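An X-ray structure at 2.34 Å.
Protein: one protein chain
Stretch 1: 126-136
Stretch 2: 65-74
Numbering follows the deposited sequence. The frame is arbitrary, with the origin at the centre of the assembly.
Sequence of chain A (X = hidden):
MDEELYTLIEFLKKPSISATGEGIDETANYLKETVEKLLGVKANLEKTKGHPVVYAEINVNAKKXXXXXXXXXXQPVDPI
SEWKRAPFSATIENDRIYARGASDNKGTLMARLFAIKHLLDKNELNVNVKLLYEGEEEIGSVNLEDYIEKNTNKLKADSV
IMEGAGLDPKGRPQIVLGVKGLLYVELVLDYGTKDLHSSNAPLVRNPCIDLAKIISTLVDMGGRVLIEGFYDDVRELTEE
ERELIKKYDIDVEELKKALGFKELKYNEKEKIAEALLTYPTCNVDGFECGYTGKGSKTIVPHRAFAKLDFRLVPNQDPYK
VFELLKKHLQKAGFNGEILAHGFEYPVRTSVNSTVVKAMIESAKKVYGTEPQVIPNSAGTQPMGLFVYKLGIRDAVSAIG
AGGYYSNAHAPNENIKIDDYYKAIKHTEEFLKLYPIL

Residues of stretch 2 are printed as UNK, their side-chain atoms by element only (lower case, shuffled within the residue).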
# COMPACT_ATOMS: atom_id res chain seq x y z
N ASN A 126 27.38 45.05 -10.42
CA ASN A 126 28.41 45.40 -9.44
C ASN A 126 28.53 44.34 -8.35
O ASN A 126 28.84 44.64 -7.20
CB ASN A 126 28.12 46.77 -8.84
CG ASN A 126 28.21 47.88 -9.86
OD1 ASN A 126 29.30 48.24 -10.30
ND2 ASN A 126 27.06 48.42 -10.26
N VAL A 127 28.26 43.10 -8.74
CA VAL A 127 28.46 41.95 -7.87
C VAL A 127 28.87 40.77 -8.74
O VAL A 127 28.27 40.52 -9.79
CB VAL A 127 27.17 41.62 -7.08
CG1 VAL A 127 25.97 41.49 -8.00
CG2 VAL A 127 27.34 40.36 -6.23
N ASN A 128 29.91 40.06 -8.32
CA ASN A 128 30.32 38.85 -9.02
C ASN A 128 29.25 37.79 -8.81
O ASN A 128 28.73 37.64 -7.70
CB ASN A 128 31.66 38.36 -8.49
CG ASN A 128 32.73 39.42 -8.57
OD1 ASN A 128 32.85 40.12 -9.57
ND2 ASN A 128 33.52 39.55 -7.51
N VAL A 129 28.92 37.07 -9.87
CA VAL A 129 27.88 36.06 -9.82
C VAL A 129 28.42 34.69 -10.23
O VAL A 129 29.04 34.54 -11.28
CB VAL A 129 26.69 36.44 -10.73
CG1 VAL A 129 25.65 35.32 -10.78
CG2 VAL A 129 26.06 37.72 -10.23
N LYS A 130 28.18 33.71 -9.36
CA LYS A 130 28.47 32.32 -9.66
C LYS A 130 27.16 31.57 -9.76
O LYS A 130 26.30 31.69 -8.88
CB LYS A 130 29.34 31.72 -8.56
CG LYS A 130 30.70 32.37 -8.45
CD LYS A 130 31.52 31.76 -7.33
CE LYS A 130 32.95 32.26 -7.36
NZ LYS A 130 33.76 31.68 -6.26
N LEU A 131 27.00 30.82 -10.85
CA LEU A 131 25.77 30.09 -11.13
C LEU A 131 25.97 28.60 -10.90
O LEU A 131 26.96 28.03 -11.36
CB LEU A 131 25.33 30.32 -12.57
CG LEU A 131 25.08 31.76 -13.03
CD1 LEU A 131 24.72 31.75 -14.51
CD2 LEU A 131 23.99 32.43 -12.20
N LEU A 132 25.03 27.98 -10.21
CA LEU A 132 25.09 26.54 -9.96
C LEU A 132 23.72 25.92 -10.18
O LEU A 132 22.83 26.02 -9.33
CB LEU A 132 25.58 26.25 -8.54
CG LEU A 132 25.98 24.80 -8.26
CD1 LEU A 132 27.18 24.42 -9.10
CD2 LEU A 132 26.28 24.58 -6.79
N TYR A 133 23.56 25.28 -11.33
CA TYR A 133 22.31 24.63 -11.70
C TYR A 133 22.44 23.11 -11.65
O TYR A 133 23.21 22.53 -12.42
CB TYR A 133 21.90 25.05 -13.11
CG TYR A 133 21.78 26.54 -13.32
CD1 TYR A 133 21.35 27.38 -12.29
CD2 TYR A 133 22.10 27.12 -14.54
CE1 TYR A 133 21.23 28.74 -12.49
CE2 TYR A 133 21.99 28.47 -14.74
CZ TYR A 133 21.55 29.28 -13.71
OH TYR A 133 21.45 30.64 -13.91
N GLU A 134 21.70 22.47 -10.75
CA GLU A 134 21.73 21.00 -10.63
C GLU A 134 20.52 20.37 -11.33
O GLU A 134 19.57 21.06 -11.70
CB GLU A 134 21.78 20.56 -9.17
CG GLU A 134 20.47 20.71 -8.38
CD GLU A 134 20.33 19.69 -7.27
OE1 GLU A 134 20.74 18.52 -7.47
OE2 GLU A 134 19.81 20.05 -6.19
N GLY A 135 20.57 19.05 -11.48
CA GLY A 135 19.52 18.31 -12.17
C GLY A 135 18.89 17.22 -11.33
O GLY A 135 18.24 16.33 -11.87
N GLU A 136 19.06 17.28 -10.01
CA GLU A 136 18.57 16.24 -9.10
C GLU A 136 17.76 16.78 -7.93
O GLU A 136 17.51 16.06 -6.96
CB GLU A 136 19.74 15.42 -8.55
CG GLU A 136 20.56 14.70 -9.59
CD GLU A 136 21.74 13.95 -9.00
OE1 GLU A 136 22.23 14.37 -7.93
OE2 GLU A 136 22.17 12.95 -9.60
N UNK A 65 30.55 38.71 -3.85
CA UNK A 65 30.28 37.58 -4.73
C UNK A 65 29.00 36.87 -4.30
O UNK A 65 28.85 36.48 -3.15
c UNK A 65 31.15 35.37 -5.61
o UNK A 65 32.64 37.21 -5.15
c UNK A 65 31.44 36.57 -4.70
N UNK A 66 28.09 36.72 -5.26
CA UNK A 66 26.82 36.04 -5.02
C UNK A 66 26.78 34.68 -5.72
O UNK A 66 27.10 34.56 -6.90
c UNK A 66 23.28 37.19 -6.24
c UNK A 66 23.82 36.10 -4.05
c UNK A 66 24.27 36.31 -5.48
c UNK A 66 25.67 36.92 -5.54
N UNK A 67 26.40 33.65 -4.96
CA UNK A 67 26.18 32.31 -5.51
C UNK A 67 24.69 32.12 -5.75
O UNK A 67 23.89 32.24 -4.82
c UNK A 67 27.26 29.52 -6.29
c UNK A 67 26.56 29.78 -4.96
c UNK A 67 27.12 28.86 -3.89
c UNK A 67 26.71 31.25 -4.54
N UNK A 68 24.31 31.83 -6.99
CA UNK A 68 22.91 31.63 -7.34
C UNK A 68 22.63 30.16 -7.65
O UNK A 68 23.26 29.57 -8.52
c UNK A 68 22.50 32.50 -8.55
c UNK A 68 22.26 34.94 -9.30
c UNK A 68 22.68 33.98 -8.20
c UNK A 68 21.05 32.21 -8.96
N UNK A 69 21.68 29.58 -6.92
CA UNK A 69 21.30 28.18 -7.09
C UNK A 69 19.92 28.06 -7.74
O UNK A 69 18.97 28.72 -7.33
c UNK A 69 20.63 26.09 -5.75
o UNK A 69 18.78 22.36 -5.80
c UNK A 69 18.65 24.73 -5.56
c UNK A 69 19.40 23.59 -5.79
c UNK A 69 21.37 24.93 -5.97
c UNK A 69 21.30 27.45 -5.74
c UNK A 69 19.27 25.96 -5.55
c UNK A 69 20.76 23.68 -5.99
N UNK A 70 19.84 27.20 -8.75
CA UNK A 70 18.56 26.81 -9.35
C UNK A 70 18.67 25.35 -9.80
O UNK A 70 19.75 24.78 -9.77
c UNK A 70 17.78 29.10 -10.09
n UNK A 70 16.56 29.21 -9.57
c UNK A 70 18.20 27.71 -10.52
o UNK A 70 18.53 30.07 -10.23
N UNK A 71 17.56 24.75 -10.21
CA UNK A 71 17.60 23.39 -10.74
C UNK A 71 16.80 23.28 -12.03
O UNK A 71 15.69 23.79 -12.13
n UNK A 71 14.63 22.07 -10.02
n UNK A 71 13.78 23.05 -8.32
c UNK A 71 15.68 22.56 -9.29
c UNK A 71 15.14 23.18 -8.22
c UNK A 71 17.11 22.38 -9.70
c UNK A 71 13.49 22.37 -9.42
N UNK A 72 17.40 22.60 -13.01
CA UNK A 72 16.79 22.48 -14.33
C UNK A 72 15.90 21.24 -14.46
O UNK A 72 15.17 21.10 -15.44
o UNK A 72 21.64 18.28 -15.22
c UNK A 72 18.86 21.37 -15.37
c UNK A 72 19.53 19.12 -15.96
c UNK A 72 20.72 19.29 -15.27
c UNK A 72 17.86 22.50 -15.43
c UNK A 72 20.99 20.49 -14.64
c UNK A 72 18.61 20.15 -16.01
c UNK A 72 20.06 21.52 -14.70
N UNK A 73 15.96 20.35 -13.48
CA UNK A 73 15.11 19.16 -13.49
C UNK A 73 13.72 19.50 -12.98
O UNK A 73 13.56 20.43 -12.18
o UNK A 73 16.39 19.44 -10.87
c UNK A 73 15.72 18.03 -12.66
c UNK A 73 15.83 18.38 -11.18
o UNK A 73 15.36 17.59 -10.34
N UNK A 74 12.73 18.74 -13.44
CA UNK A 74 11.33 18.96 -13.07
C UNK A 74 10.69 17.68 -12.55
O UNK A 74 11.24 16.59 -12.70
c UNK A 74 10.59 18.44 -15.43
c UNK A 74 11.03 20.81 -14.73
c UNK A 74 10.52 19.46 -14.28
O HOH W 1 19.47 31.52 -12.60

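Position 65 carries three side-chain atoms: a branching carbon bonded to one oxygen and one carbon. The oxygen lies 3.4 Å from N128 ND2, which donates a weak hydrogen bond to it. A carbon forked to a hydroxyl and a methyl is threonine, T65; its CG2 also rests 4.0 Å from K130 CE.

At position 66 there are four carbons, forked at the second, and no heteroatom. CB sits 3.9 Å from V127 CG2. The fork after one methylene identifies leucine, L66. Its backbone works in both directions: N donates to N128 O (2.7 Å), and O accepts from K130 N (2.8 Å).

Position 67 again has four carbons forked at the second, so it too is leucine, L67. The coordinates separate it from its neighbour by face: its CD1 approaches K130 CB (3.8 Å) and L132 CB (4.3 Å), whereas 66 shares its face with V129.

Position 68 also has four carbons, but the fork is at the first, and one arm is two carbons long. That is isoleucine, I68. The long arm, with chi2 at -178°, brings CD1 to 3.7 Å from V129 CG1, while CB packs 3.9 Å from L131 CD2.

Position 69 shows one carbon, then a six-carbon ring bearing an oxygen, which only tyrosine supplies: Y69. Its OH donates to E134 OE2 at 2.6 Å, and the carboxylate oxygen lies at the ring edge, near its plane.

Position 70 has two carbons, the second carrying one oxygen and one nitrogen: the amide of asparagine, N70. CB lies 3.6 Å from Y133 CD1, oblique to that ring. Water 1 bridges the two side chains, donating to N70 OD1 (2.9 Å) and accepting from Y133 OH (2.5 Å).

Position 71 has one carbon leading to a five-membered ring of three carbons and two nitrogens, hence histidine, H71. CB is 4.0 Å from E134 CG, but the ring leads away from stretch 1.

Position 72 is a second oxygen-bearing six-carbon ring on one carbon, tyrosine Y72. G135 CA stands 3.8 Å from the centroid of the Y72 ring, 23° off its normal, a CH-pi contact. An ideal CB on G135 would fall 2.4 Å from Y72 OH, a clash, so the glycine leaves room for the ring.

Position 73 has two carbons, the second with two oxygens: aspartate, D73. CB points toward stretch 1, 3.1 Å from G135 O. D73 O accepts from H71 ND1 at 2.9 Å.

Position 74 has one carbon carrying two others, so it is valine, V74; it makes no contact.

The contact is a parallel strand pair, its N-to-C directions 22° apart. Seven backbone hydrogen bonds hold it, from L66 N–N128 O to Y72 N–E134 O (3.0 Å). Side chains alternate between two faces: L66, I68 and N70 share one with V129, L131 and Y133, while Y69 and E134 share the other. The summed buried area is 942 Å².

Stretch 2, residues 65-74: TLLIYNHYDV
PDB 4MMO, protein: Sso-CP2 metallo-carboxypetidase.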